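Local coordinates for protein thioredoxin (TrxA-1) (Sulfolobus solfataricus, PDB 3TCO) that probably reduces protein disulfides as a thioredoxin, exchanging electrons through a redox-active cysteine pair that can close into a disulfide, at residues E12-D15 with E16-N20. Residues are numbered along the deposited sequence; the frame is centred on the assembly and turned at random.
Sequences ENFD and EVIRN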
ATOM      1  N   GLU A  12      -4.825  -9.136  11.448  1.00 16.83           N
ATOM      2  CA  GLU A  12      -5.595 -10.337  11.142  1.00 18.50           C
ATOM      3  C   GLU A  12      -5.296 -10.939   9.766  1.00 17.98           C
ATOM      4  O   GLU A  12      -5.279 -12.158   9.624  1.00 18.63           O
ATOM      5  CB  GLU A  12      -7.092 -10.046  11.284  1.00 20.39           C
ATOM      6  CG  GLU A  12      -7.964 -11.270  11.510  1.00 25.47           C
ATOM      7  CD  GLU A  12      -8.151 -12.103  10.255  1.00 27.01           C
ATOM      8  OE1 GLU A  12      -8.422 -11.499   9.199  1.00 24.33           O
ATOM      9  OE2 GLU A  12      -8.042 -13.353  10.330  1.00 28.82           O
ATOM     10  N   ASN A  13      -5.032 -10.112   8.754  1.00 16.29           N
ATOM     11  CA  ASN A  13      -4.765 -10.670   7.413  1.00 16.47           C
ATOM     12  C   ASN A  13      -3.491 -10.195   6.729  1.00 16.40           C
ATOM     13  O   ASN A  13      -3.185 -10.620   5.611  1.00 14.52           O
ATOM     14  CB  ASN A  13      -5.965 -10.396   6.485  1.00 14.86           C
ATOM     15  CG  ASN A  13      -6.210  -8.910   6.252  1.00 17.84           C
ATOM     16  OD1 ASN A  13      -5.742  -8.062   7.017  1.00 15.43           O
ATOM     17  ND2 ASN A  13      -6.963  -8.589   5.192  1.00 17.70           N
ATOM     18  N   PHE A  14      -2.727  -9.334   7.399  1.00 17.07           N
ATOM     19  CA  PHE A  14      -1.516  -8.793   6.788  1.00 17.11           C
ATOM     20  C   PHE A  14      -0.563  -9.831   6.211  1.00 17.93           C
ATOM     21  O   PHE A  14      -0.230  -9.786   5.021  1.00 17.58           O
ATOM     22  CB  PHE A  14      -0.744  -7.938   7.787  1.00 16.96           C
ATOM     23  CG  PHE A  14       0.354  -7.125   7.164  1.00 17.25           C
ATOM     24  CD1 PHE A  14       0.085  -5.872   6.617  1.00 15.65           C
ATOM     25  CD2 PHE A  14       1.665  -7.601   7.136  1.00 18.15           C
ATOM     26  CE1 PHE A  14       1.097  -5.101   6.059  1.00 16.85           C
ATOM     27  CE2 PHE A  14       2.688  -6.838   6.577  1.00 18.39           C
ATOM     28  CZ  PHE A  14       2.400  -5.581   6.037  1.00 19.28           C
ATOM     29  N   ASP A  15      -0.111 -10.749   7.055  1.00 17.57           N
ATOM     30  CA  ASP A  15       0.832 -11.761   6.615  1.00 18.38           C
ATOM     31  C   ASP A  15       0.315 -12.694   5.526  1.00 17.44           C
ATOM     32  O   ASP A  15       1.000 -12.896   4.526  1.00 16.08           O
ATOM     33  CB  ASP A  15       1.342 -12.585   7.805  1.00 20.46           C
ATOM     34  CG  ASP A  15       2.281 -11.794   8.695  1.00 25.74           C
ATOM     35  OD1 ASP A  15       2.727 -10.704   8.267  1.00 26.15           O
ATOM     36  OD2 ASP A  15       2.579 -12.264   9.815  1.00 26.85           O
ATOM     37  N   GLU A  16      -0.886 -13.244   5.693  1.00 16.67           N
ATOM     38  CA  GLU A  16      -1.402 -14.167   4.680  1.00 18.50           C
ATOM     39  C   GLU A  16      -1.554 -13.502   3.316  1.00 17.21           C
ATOM     40  O   GLU A  16      -1.319 -14.135   2.289  1.00 17.37           O
ATOM     41  CB  GLU A  16      -2.737 -14.788   5.114  1.00 18.96           C
ATOM     42  CG  GLU A  16      -3.940 -13.866   5.130  1.00 19.79           C
ATOM     43  CD  GLU A  16      -5.112 -14.467   5.900  1.00 23.44           C
ATOM     44  OE1 GLU A  16      -5.469 -15.634   5.642  1.00 26.55           O
ATOM     45  OE2 GLU A  16      -5.683 -13.772   6.759  1.00 25.34           O
ATOM     46  N   VAL A  17      -1.946 -12.234   3.300  1.00 15.62           N
ATOM     47  CA  VAL A  17      -2.102 -11.515   2.028  1.00 14.17           C
ATOM     48  C   VAL A  17      -0.734 -11.330   1.349  1.00 15.52           C
ATOM     49  O   VAL A  17      -0.577 -11.585   0.148  1.00 12.98           O
ATOM     50  CB  VAL A  17      -2.787 -10.135   2.266  1.00 14.98           C
ATOM     51  CG1 VAL A  17      -2.724  -9.274   0.991  1.00 14.53           C
ATOM     52  CG2 VAL A  17      -4.251 -10.357   2.697  1.00 13.41           C
ATOM     53  N   ILE A  18       0.267 -10.903   2.115  1.00 14.72           N
ATOM     54  CA  ILE A  18       1.600 -10.699   1.555  1.00 16.15           C
ATOM     55  C   ILE A  18       2.263 -11.995   1.097  1.00 17.26           C
ATOM     56  O   ILE A  18       2.937 -12.019   0.068  1.00 17.40           O
ATOM     57  CB  ILE A  18       2.558 -10.029   2.574  1.00 17.51           C
ATOM     58  CG1 ILE A  18       2.087  -8.608   2.891  1.00 20.15           C
ATOM     59  CG2 ILE A  18       3.966  -9.990   2.008  1.00 19.20           C
ATOM     60  CD1 ILE A  18       2.020  -7.730   1.686  1.00 25.97           C
ATOM     61  N   ARG A  19       2.082 -13.062   1.870  1.00 18.47           N
ATOM     62  CA  ARG A  19       2.684 -14.360   1.548  1.00 21.06           C
ATOM     63  C   ARG A  19       2.044 -15.090   0.390  1.00 19.38           C
ATOM     64  O   ARG A  19       2.717 -15.818  -0.337  1.00 20.91           O
ATOM     65  CB  ARG A  19       2.627 -15.303   2.757  1.00 24.07           C
ATOM     66  CG  ARG A  19       3.790 -15.194   3.734  1.00 33.32           C
ATOM     67  CD  ARG A  19       3.620 -14.053   4.734  1.00 38.28           C
ATOM     68  NE  ARG A  19       4.387 -14.313   5.950  1.00 42.65           N
ATOM     69  CZ  ARG A  19       4.173 -15.354   6.752  1.00 44.30           C
ATOM     70  NH1 ARG A  19       3.217 -16.226   6.468  1.00 46.36           N
ATOM     71  NH2 ARG A  19       4.912 -15.528   7.837  1.00 45.57           N
ATOM     72  N   ASN A  20       0.746 -14.898   0.213  1.00 18.22           N
ATOM     73  CA  ASN A  20       0.037 -15.621  -0.828  1.00 17.37           C
ATOM     74  C   ASN A  20      -0.366 -14.883  -2.098  1.00 18.70           C
ATOM     75  O   ASN A  20      -1.174 -15.391  -2.887  1.00 18.84           O
ATOM     76  CB  ASN A  20      -1.161 -16.294  -0.183  1.00 15.57           C
ATOM     77  CG  ASN A  20      -0.736 -17.293   0.876  1.00 18.24           C
ATOM     78  OD1 ASN A  20      -0.188 -18.345   0.553  1.00 18.82           O
ATOM     79  ND2 ASN A  20      -0.955 -16.957   2.148  1.00 16.51           N
TER
HETATM   80  O   HOH W   1      -6.822 -14.973   8.712  1.00 20.44           O
HETATM   81  O   HOH W   2      -2.418 -13.029   8.363  1.00 21.08           O
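F14 and I18, one helical turn apart, lie side by side and point the same way: I18 CG1 sits over one face of the phenyl ring, offset toward its rim, 4.1 Å from F14 CE2. The ring reaches this place because CG of F14 stands opposite the backbone N (chi1 -168°), while D15 OD1 lies at the ring edge, in plane. Both side chains are buried, F14 against V26 and I18 against V24, which places this first helix of the thioredoxin fold, 14-20, against the central strand 23-29. Two i to i+4 backbone bonds give firm evidence for the opening turn, V17 N to N13 O at 3.1 Å with an N-H...O angle of 159°, and I18 N to F14 O at 3.2 Å.

N13 occupies the N-cap position, yet its amide makes no capping bond; it turns back instead, OD1 taking the N-H of T10 and ND2 donating to V8 O, and so ties the helix start to strand 7-8 and the loop after it. Alongside it runs V17, whose CG2 comes 4.1 Å from N13 ND2. On the solvent side E16, its CG between backbone N and carbonyl carbon (chi1 71°) and its chain extended beyond, reaches back so that OE2 lies 3.4 Å from N13 CB. That carboxylate and E12 OE2 are 4.3 Å apart; water 1, 2.6 Å from E16 OE2, bridges the two carboxylates, which probably eases the repulsion of like charges. Water 2 bridges the backbones, accepting from E16 N and donating to E12 O. Farther along, D15 OD2 stays 4.5 Å from R19 NH2, beyond salt-bridge range and well out of the guanidinium plane, so only a long-range attraction of charges is likely.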